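Luciferase-like enzymeAMP-CoA-ligase (Zophobas atratus, PDB 4W8O) probably activates carboxylic acids with ATP as an adenylate-forming AMP-CoA ligase, and is a luciferase-like member of that family from a nonluminescent beetle. Local coordinates at residues 340-352 with 410-422. Residues are numbered along the deposited sequence; the frame is centred on the assembly and turned at random.
Sequences HLIDTKVGSCGKV and YYDDDGCVYVIER
Cys-349 and Val-417 are joined through their backbones: Cys-349 N donates to Val-417 O at 2.7 Å, and Val-417 N returns a bond to Gly-350 O at 2.9 Å. Both are close to straight (about 168°). A water adds a bridge, accepting from Val-352 N and donating to Gly-415 O in the type I beta turn from Asp-412 to Gly-415.

Ser-348 CB lies 3.7 Å from the centroid of the Tyr-418 ring, 22° off its normal, a CH-pi contact over one face; Tyr-410 OH sits above the opposite face, toward the rim. Ser-348 OG, set between the backbone N and the carbonyl carbon (chi1 72°), donates to Lys-345 O and accepts from Gly-350 N, an ST turn. Lys-345 crosses Tyr-418 at about a right angle, its CG 3.4 Å from Tyr-418 OH. A leucine at Tyr-418 would probably leave Ser-348 CB without its aromatic face and open a gap beside the lysine chain.

Lys-345, bent at chi2 and chi3, forms a salt-bridge network with Asp-412 and Asp-414, but Lys-345 NZ and Asp-414 OD2 are uncertainly placed, and so is its exact geometry. Its CD also rests 3.5 Å from Cys-416 SG.

Among apolar groups, Cys-349 SG meets Val-419 CG2 at 3.8 Å, and Tyr-322 of strand 317-324 touches both side chains. In this AMP-binding (ANL) fold, the loop leading into short, weakly bonded strand 351-352, outermost in the mixed sheet beside 328-332, thus bonds to edge strand 417-422 of the five-stranded antiparallel sheet, with Leu-6 of strand 6-7 against Val-352 and Val-417.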
ATOM      1  N   HIS A 340      10.044  16.208  19.163  1.00 75.47           N
ATOM      2  CA  HIS A 340      10.991  17.323  19.156  1.00 76.07           C
ATOM      3  C   HIS A 340      11.607  17.559  17.775  1.00 72.58           C
ATOM      4  O   HIS A 340      11.628  18.690  17.297  1.00 72.21           O
ATOM      5  CB  HIS A 340      12.096  17.097  20.205  1.00 80.09           C
ATOM      6  CG  HIS A 340      12.205  15.676  20.673  1.00 83.29           C
ATOM      7  ND1 HIS A 340      11.661  15.241  21.865  1.00 88.61           N
ATOM      8  CD2 HIS A 340      12.765  14.585  20.097  1.00 82.93           C
ATOM      9  CE1 HIS A 340      11.898  13.950  22.010  1.00 90.92           C
ATOM     10  NE2 HIS A 340      12.564  13.528  20.950  1.00 88.11           N
ATOM     11  N   LEU A 341      12.089  16.492  17.138  1.00 71.22           N
ATOM     12  CA  LEU A 341      12.751  16.601  15.828  1.00 70.32           C
ATOM     13  C   LEU A 341      11.781  16.951  14.693  1.00 69.63           C
ATOM     14  O   LEU A 341      12.181  17.547  13.689  1.00 69.80           O
ATOM     15  CB  LEU A 341      13.492  15.306  15.472  1.00 69.88           C
ATOM     16  CG  LEU A 341      14.539  14.775  16.459  1.00 72.51           C
ATOM     17  CD1 LEU A 341      15.393  13.705  15.789  1.00 72.90           C
ATOM     18  CD2 LEU A 341      15.407  15.897  17.007  1.00 74.42           C
ATOM     19  N   ILE A 342      10.513  16.587  14.860  1.00 69.08           N
ATOM     20  CA  ILE A 342       9.481  16.873  13.864  1.00 69.21           C
ATOM     21  C   ILE A 342       9.289  18.387  13.638  1.00 71.89           C
ATOM     22  O   ILE A 342       8.841  18.803  12.564  1.00 72.69           O
ATOM     23  CB  ILE A 342       8.161  16.154  14.239  1.00 69.56           C
ATOM     24  CG1 ILE A 342       8.324  14.644  14.015  1.00 69.03           C
ATOM     25  CG2 ILE A 342       6.983  16.665  13.421  1.00 71.87           C
ATOM     26  CD1 ILE A 342       7.335  13.782  14.768  1.00 71.55           C
ATOM     27  N   ASP A 343       9.662  19.201  14.628  1.00 73.91           N
ATOM     28  CA  ASP A 343       9.591  20.668  14.515  1.00 77.24           C
ATOM     29  C   ASP A 343      10.964  21.321  14.300  1.00 78.71           C
ATOM     30  O   ASP A 343      11.114  22.521  14.518  1.00 81.71           O
ATOM     31  CB  ASP A 343       8.956  21.258  15.776  1.00 78.45           C
ATOM     32  CG  ASP A 343       7.838  20.397  16.323  1.00 78.43           C
ATOM     33  OD1 ASP A 343       6.874  20.124  15.578  1.00 79.82           O
ATOM     34  OD2 ASP A 343       7.928  19.988  17.500  1.00 78.52           O
ATOM     35  N   THR A 344      11.952  20.543  13.857  1.00 77.71           N
ATOM     36  CA  THR A 344      13.339  21.011  13.789  1.00 80.34           C
ATOM     37  C   THR A 344      14.039  20.613  12.495  1.00 81.34           C
ATOM     38  O   THR A 344      14.547  21.471  11.773  1.00 86.12           O
ATOM     39  CB  THR A 344      14.173  20.450  14.966  1.00 80.31           C
ATOM     40  OG1 THR A 344      13.532  20.764  16.210  1.00 80.11           O
ATOM     41  CG2 THR A 344      15.594  21.024  14.965  1.00 83.95           C
ATOM     42  N   LYS A 345      14.062  19.311  12.215  1.00 78.03           N
ATOM     43  CA  LYS A 345      14.936  18.741  11.190  1.00 79.05           C
ATOM     44  C   LYS A 345      14.225  18.511   9.847  1.00 81.23           C
ATOM     45  O   LYS A 345      14.093  17.376   9.378  1.00 81.79           O
ATOM     46  CB  LYS A 345      15.550  17.435  11.727  1.00 75.98           C
ATOM     47  CG  LYS A 345      16.989  17.194  11.294  1.00 77.63           C
ATOM     48  CD  LYS A 345      17.818  16.576  12.411  1.00 77.80           C
ATOM     49  CE  LYS A 345      19.036  17.431  12.717  1.00 82.43           C
ATOM     50  NZ  LYS A 345      19.902  16.813  13.753  1.00 84.30           N
ATOM     51  N   VAL A 346      13.777  19.603   9.230  1.00 68.26           N
ATOM     52  CA  VAL A 346      13.228  19.559   7.870  1.00 65.07           C
ATOM     53  C   VAL A 346      14.435  19.811   6.941  1.00 64.30           C
ATOM     54  O   VAL A 346      15.381  20.458   7.374  1.00 66.86           O
ATOM     55  CB  VAL A 346      12.126  20.630   7.676  1.00 68.44           C
ATOM     56  CG1 VAL A 346      11.354  20.410   6.380  1.00 67.62           C
ATOM     57  CG2 VAL A 346      11.164  20.639   8.863  1.00 70.89           C
ATOM     58  N   GLY A 347      14.467  19.288   5.710  1.00 60.09           N
ATOM     59  CA  GLY A 347      13.493  18.352   5.161  1.00 55.97           C
ATOM     60  C   GLY A 347      14.125  16.987   4.993  1.00 53.70           C
ATOM     61  O   GLY A 347      14.641  16.652   3.927  1.00 54.40           O
ATOM     62  N   SER A 348      14.099  16.211   6.068  1.00 50.96           N
ATOM     63  CA  SER A 348      14.588  14.836   6.055  1.00 50.22           C
ATOM     64  C   SER A 348      13.408  13.898   5.816  1.00 48.14           C
ATOM     65  O   SER A 348      12.261  14.323   5.866  1.00 48.82           O
ATOM     66  CB  SER A 348      15.250  14.503   7.394  1.00 49.41           C
ATOM     67  OG  SER A 348      14.281  14.362   8.420  1.00 47.60           O
ATOM     68  N   CYS A 349      13.710  12.626   5.571  1.00 48.58           N
ATOM     69  CA  CYS A 349      12.705  11.566   5.431  1.00 49.04           C
ATOM     70  C   CYS A 349      12.395  10.882   6.770  1.00 45.84           C
ATOM     71  O   CYS A 349      11.693   9.867   6.806  1.00 45.85           O
ATOM     72  CB  CYS A 349      13.205  10.509   4.449  1.00 53.32           C
ATOM     73  SG  CYS A 349      13.517  11.141   2.794  1.00 63.17           S
ATOM     74  N   GLY A 350      12.915  11.437   7.864  1.00 42.06           N
ATOM     75  CA  GLY A 350      12.714  10.877   9.193  1.00 41.84           C
ATOM     76  C   GLY A 350      13.858   9.958   9.558  1.00 40.70           C
ATOM     77  O   GLY A 350      14.947  10.040   8.986  1.00 41.28           O
ATOM     78  N   LYS A 351      13.596   9.076  10.516  1.00 40.24           N
ATOM     79  CA  LYS A 351      14.560   8.075  10.953  1.00 39.68           C
ATOM     80  C   LYS A 351      14.098   6.687  10.527  1.00 39.06           C
ATOM     81  O   LYS A 351      12.907   6.476  10.283  1.00 38.80           O
ATOM     82  CB  LYS A 351      14.710   8.130  12.471  1.00 41.26           C
ATOM     83  CG  LYS A 351      15.047   9.519  13.004  1.00 43.42           C
ATOM     84  CD  LYS A 351      15.193   9.529  14.514  1.00 46.93           C
ATOM     85  CE  LYS A 351      16.381   8.697  14.965  1.00 48.78           C
ATOM     86  NZ  LYS A 351      16.725   8.977  16.385  1.00 53.81           N
ATOM     87  N   VAL A 352      15.044   5.749  10.475  1.00 38.67           N
ATOM     88  CA  VAL A 352      14.794   4.380  10.001  1.00 39.13           C
ATOM     89  C   VAL A 352      13.637   3.723  10.749  1.00 36.95           C
ATOM     90  O   VAL A 352      13.476   3.915  11.948  1.00 35.04           O
ATOM     91  CB  VAL A 352      16.050   3.492  10.124  1.00 42.08           C
ATOM     92  CG1 VAL A 352      15.761   2.080   9.639  1.00 45.05           C
ATOM     93  CG2 VAL A 352      17.201   4.077   9.313  1.00 45.75           C
ATOM     94  N   TYR A 410      22.169  10.557   2.204  1.00 40.26           N
ATOM     95  CA  TYR A 410      23.075  10.560   3.350  1.00 41.40           C
ATOM     96  C   TYR A 410      22.228  10.675   4.621  1.00 41.60           C
ATOM     97  O   TYR A 410      21.028  10.968   4.534  1.00 41.04           O
ATOM     98  CB  TYR A 410      24.045  11.754   3.268  1.00 42.64           C
ATOM     99  CG  TYR A 410      23.354  13.091   3.381  1.00 42.74           C
ATOM    100  CD1 TYR A 410      22.879  13.747   2.248  1.00 43.09           C
ATOM    101  CD2 TYR A 410      23.144  13.692   4.624  1.00 43.51           C
ATOM    102  CE1 TYR A 410      22.229  14.969   2.343  1.00 43.25           C
ATOM    103  CE2 TYR A 410      22.495  14.917   4.728  1.00 43.82           C
ATOM    104  CZ  TYR A 410      22.037  15.546   3.581  1.00 43.69           C
ATOM    105  OH  TYR A 410      21.395  16.758   3.666  1.00 44.32           O
ATOM    106  N   TYR A 411      22.853  10.472   5.784  1.00 42.52           N
ATOM    107  CA  TYR A 411      22.179  10.668   7.081  1.00 43.22           C
ATOM    108  C   TYR A 411      22.937  11.627   8.010  1.00 45.28           C
ATOM    109  O   TYR A 411      24.118  11.902   7.812  1.00 44.86           O
ATOM    110  CB  TYR A 411      21.940   9.333   7.801  1.00 42.95           C
ATOM    111  CG  TYR A 411      23.201   8.579   8.159  1.00 43.61           C
ATOM    112  CD1 TYR A 411      23.818   7.750   7.237  1.00 42.78           C
ATOM    113  CD2 TYR A 411      23.777   8.697   9.426  1.00 45.13           C
ATOM    114  CE1 TYR A 411      24.970   7.058   7.552  1.00 43.51           C
ATOM    115  CE2 TYR A 411      24.934   8.008   9.754  1.00 45.57           C
ATOM    116  CZ  TYR A 411      25.526   7.192   8.809  1.00 45.11           C
ATOM    117  OH  TYR A 411      26.671   6.501   9.111  1.00 46.09           O
ATOM    118  N   ASP A 412      22.221  12.104   9.024  1.00 47.12           N
ATOM    119  CA  ASP A 412      22.738  13.023  10.048  1.00 50.11           C
ATOM    120  C   ASP A 412      23.585  12.349  11.114  1.00 50.82           C
ATOM    121  O   ASP A 412      23.641  11.133  11.195  1.00 49.37           O
ATOM    122  CB  ASP A 412      21.561  13.682  10.791  1.00 51.07           C
ATOM    123  CG  ASP A 412      21.072  14.912  10.123  1.00 51.99           C
ATOM    124  OD1 ASP A 412      21.686  15.311   9.123  1.00 54.49           O
ATOM    125  OD2 ASP A 412      20.074  15.489  10.593  1.00 53.99           O
ATOM    126  N   ASP A 413      24.205  13.172  11.958  1.00 52.84           N
ATOM    127  CA  ASP A 413      24.772  12.713  13.229  1.00 54.84           C
ATOM    128  C   ASP A 413      23.674  12.146  14.132  1.00 54.80           C
ATOM    129  O   ASP A 413      23.920  11.212  14.881  1.00 55.70           O
ATOM    130  CB  ASP A 413      25.491  13.865  13.956  1.00 57.28           C
ATOM    131  CG  ASP A 413      26.812  14.244  13.305  1.00 58.42           C
ATOM    132  OD1 ASP A 413      27.434  13.395  12.631  1.00 58.76           O
ATOM    133  OD2 ASP A 413      27.244  15.400  13.484  1.00 61.41           O
ATOM    134  N   ASP A 414      22.470  12.718  14.054  1.00 54.95           N
ATOM    135  CA  ASP A 414      21.283  12.183  14.746  1.00 55.50           C
ATOM    136  C   ASP A 414      20.520  11.090  13.977  1.00 52.95           C
ATOM    137  O   ASP A 414      19.417  10.713  14.370  1.00 51.89           O
ATOM    138  CB  ASP A 414      20.316  13.323  15.071  1.00 56.99           C
ATOM    139  CG  ASP A 414      20.957  14.398  15.911  1.00 60.14           C
ATOM    140  OD1 ASP A 414      21.737  14.052  16.818  1.00 61.63           O
ATOM    141  OD2 ASP A 414      20.690  15.591  15.662  1.00 61.76           O
ATOM    142  N   GLY A 415      21.094  10.586  12.889  1.00 51.37           N
ATOM    143  CA  GLY A 415      20.492   9.482  12.146  1.00 50.47           C
ATOM    144  C   GLY A 415      19.285   9.821  11.275  1.00 49.77           C
ATOM    145  O   GLY A 415      18.612   8.912  10.773  1.00 48.04           O
ATOM    146  N   CYS A 416      18.990  11.110  11.103  1.00 49.96           N
ATOM    147  CA  CYS A 416      17.955  11.545  10.156  1.00 49.80           C
ATOM    148  C   CYS A 416      18.400  11.296   8.711  1.00 48.52           C
ATOM    149  O   CYS A 416      19.544  11.578   8.355  1.00 47.97           O
ATOM    150  CB  CYS A 416      17.627  13.021  10.363  1.00 51.11           C
ATOM    151  SG  CYS A 416      16.754  13.332  11.910  1.00 53.51           S
ATOM    152  N   VAL A 417      17.490  10.763   7.894  1.00 47.15           N
ATOM    153  CA  VAL A 417      17.809  10.344   6.531  1.00 46.38           C
ATOM    154  C   VAL A 417      17.406  11.415   5.502  1.00 46.73           C
ATOM    155  O   VAL A 417      16.373  12.071   5.644  1.00 45.84           O
ATOM    156  CB  VAL A 417      17.103   9.009   6.201  1.00 46.08           C
ATOM    157  CG1 VAL A 417      17.417   8.557   4.781  1.00 45.63           C
ATOM    158  CG2 VAL A 417      17.506   7.933   7.205  1.00 45.99           C
ATOM    159  N   TYR A 418      18.233  11.577   4.470  1.00 46.71           N
ATOM    160  CA  TYR A 418      17.973  12.532   3.383  1.00 47.69           C
ATOM    161  C   TYR A 418      18.209  11.839   2.051  1.00 47.33           C
ATOM    162  O   TYR A 418      19.298  11.317   1.807  1.00 46.76           O
ATOM    163  CB  TYR A 418      18.902  13.746   3.482  1.00 49.18           C
ATOM    164  CG  TYR A 418      18.679  14.596   4.710  1.00 50.26           C
ATOM    165  CD1 TYR A 418      19.296  14.284   5.918  1.00 50.22           C
ATOM    166  CD2 TYR A 418      17.851  15.717   4.663  1.00 51.31           C
ATOM    167  CE1 TYR A 418      19.086  15.061   7.046  1.00 51.02           C
ATOM    168  CE2 TYR A 418      17.640  16.498   5.784  1.00 51.78           C
ATOM    169  CZ  TYR A 418      18.259  16.166   6.972  1.00 51.87           C
ATOM    170  OH  TYR A 418      18.039  16.938   8.089  1.00 52.94           O
ATOM    171  N   VAL A 419      17.183  11.829   1.204  1.00 48.02           N
ATOM    172  CA  VAL A 419      17.278  11.271  -0.145  1.00 47.75           C
ATOM    173  C   VAL A 419      17.398  12.443  -1.097  1.00 48.88           C
ATOM    174  O   VAL A 419      16.619  13.392  -1.010  1.00 50.29           O
ATOM    175  CB  VAL A 419      16.027  10.437  -0.506  1.00 47.09           C
ATOM    176  CG1 VAL A 419      16.125   9.897  -1.931  1.00 46.77           C
ATOM    177  CG2 VAL A 419      15.839   9.301   0.491  1.00 46.45           C
ATOM    178  N   ILE A 420      18.373  12.389  -1.997  1.00 49.40           N
ATOM    179  CA  ILE A 420      18.637  13.533  -2.865  1.00 51.81           C
ATOM    180  C   ILE A 420      18.378  13.278  -4.353  1.00 52.57           C
ATOM    181  O   ILE A 420      17.907  14.176  -5.045  1.00 54.46           O
ATOM    182  CB  ILE A 420      20.043  14.143  -2.604  1.00 53.27           C
ATOM    183  CG1 ILE A 420      21.173  13.171  -2.951  1.00 53.33           C
ATOM    184  CG2 ILE A 420      20.163  14.564  -1.143  1.00 53.20           C
ATOM    185  CD1 ILE A 420      22.561  13.690  -2.609  1.00 55.44           C
ATOM    186  N   GLU A 421      18.663  12.079  -4.851  1.00 51.77           N
ATOM    187  CA  GLU A 421      18.438  11.779  -6.272  1.00 53.61           C
ATOM    188  C   GLU A 421      18.444  10.287  -6.561  1.00 51.52           C
ATOM    189  O   GLU A 421      18.880   9.490  -5.735  1.00 49.40           O
ATOM    190  CB  GLU A 421      19.503  12.456  -7.150  1.00 56.36           C
ATOM    191  CG  GLU A 421      20.902  11.862  -7.022  1.00 57.45           C
ATOM    192  CD  GLU A 421      21.901  12.517  -7.956  1.00 61.08           C
ATOM    193  OE1 GLU A 421      21.951  13.764  -7.985  1.00 63.48           O
ATOM    194  OE2 GLU A 421      22.635  11.789  -8.659  1.00 62.61           O
ATOM    195  N   ARG A 422      17.978   9.929  -7.751  1.00 61.30           N
ATOM    196  CA  ARG A 422      18.010   8.550  -8.215  1.00 60.61           C
ATOM    197  C   ARG A 422      19.235   8.306  -9.077  1.00 61.49           C
ATOM    198  O   ARG A 422      19.676   9.187  -9.818  1.00 64.69           O
ATOM    199  CB  ARG A 422      16.757   8.219  -9.023  1.00 60.18           C
ATOM    200  CG  ARG A 422      15.474   8.241  -8.210  1.00 61.67           C
ATOM    201  CD  ARG A 422      14.437   7.292  -8.786  1.00 62.28           C
ATOM    202  NE  ARG A 422      14.913   5.908  -8.833  1.00 61.10           N
ATOM    203  CZ  ARG A 422      14.968   5.073  -7.791  1.00 63.11           C
ATOM    204  NH1 ARG A 422      14.578   5.453  -6.579  1.00 65.33           N
ATOM    205  NH2 ARG A 422      15.416   3.836  -7.963  1.00 62.66           N
TER
HETATM  206  O   HOH W   1      17.699   6.488  11.668  1.00 38.58           O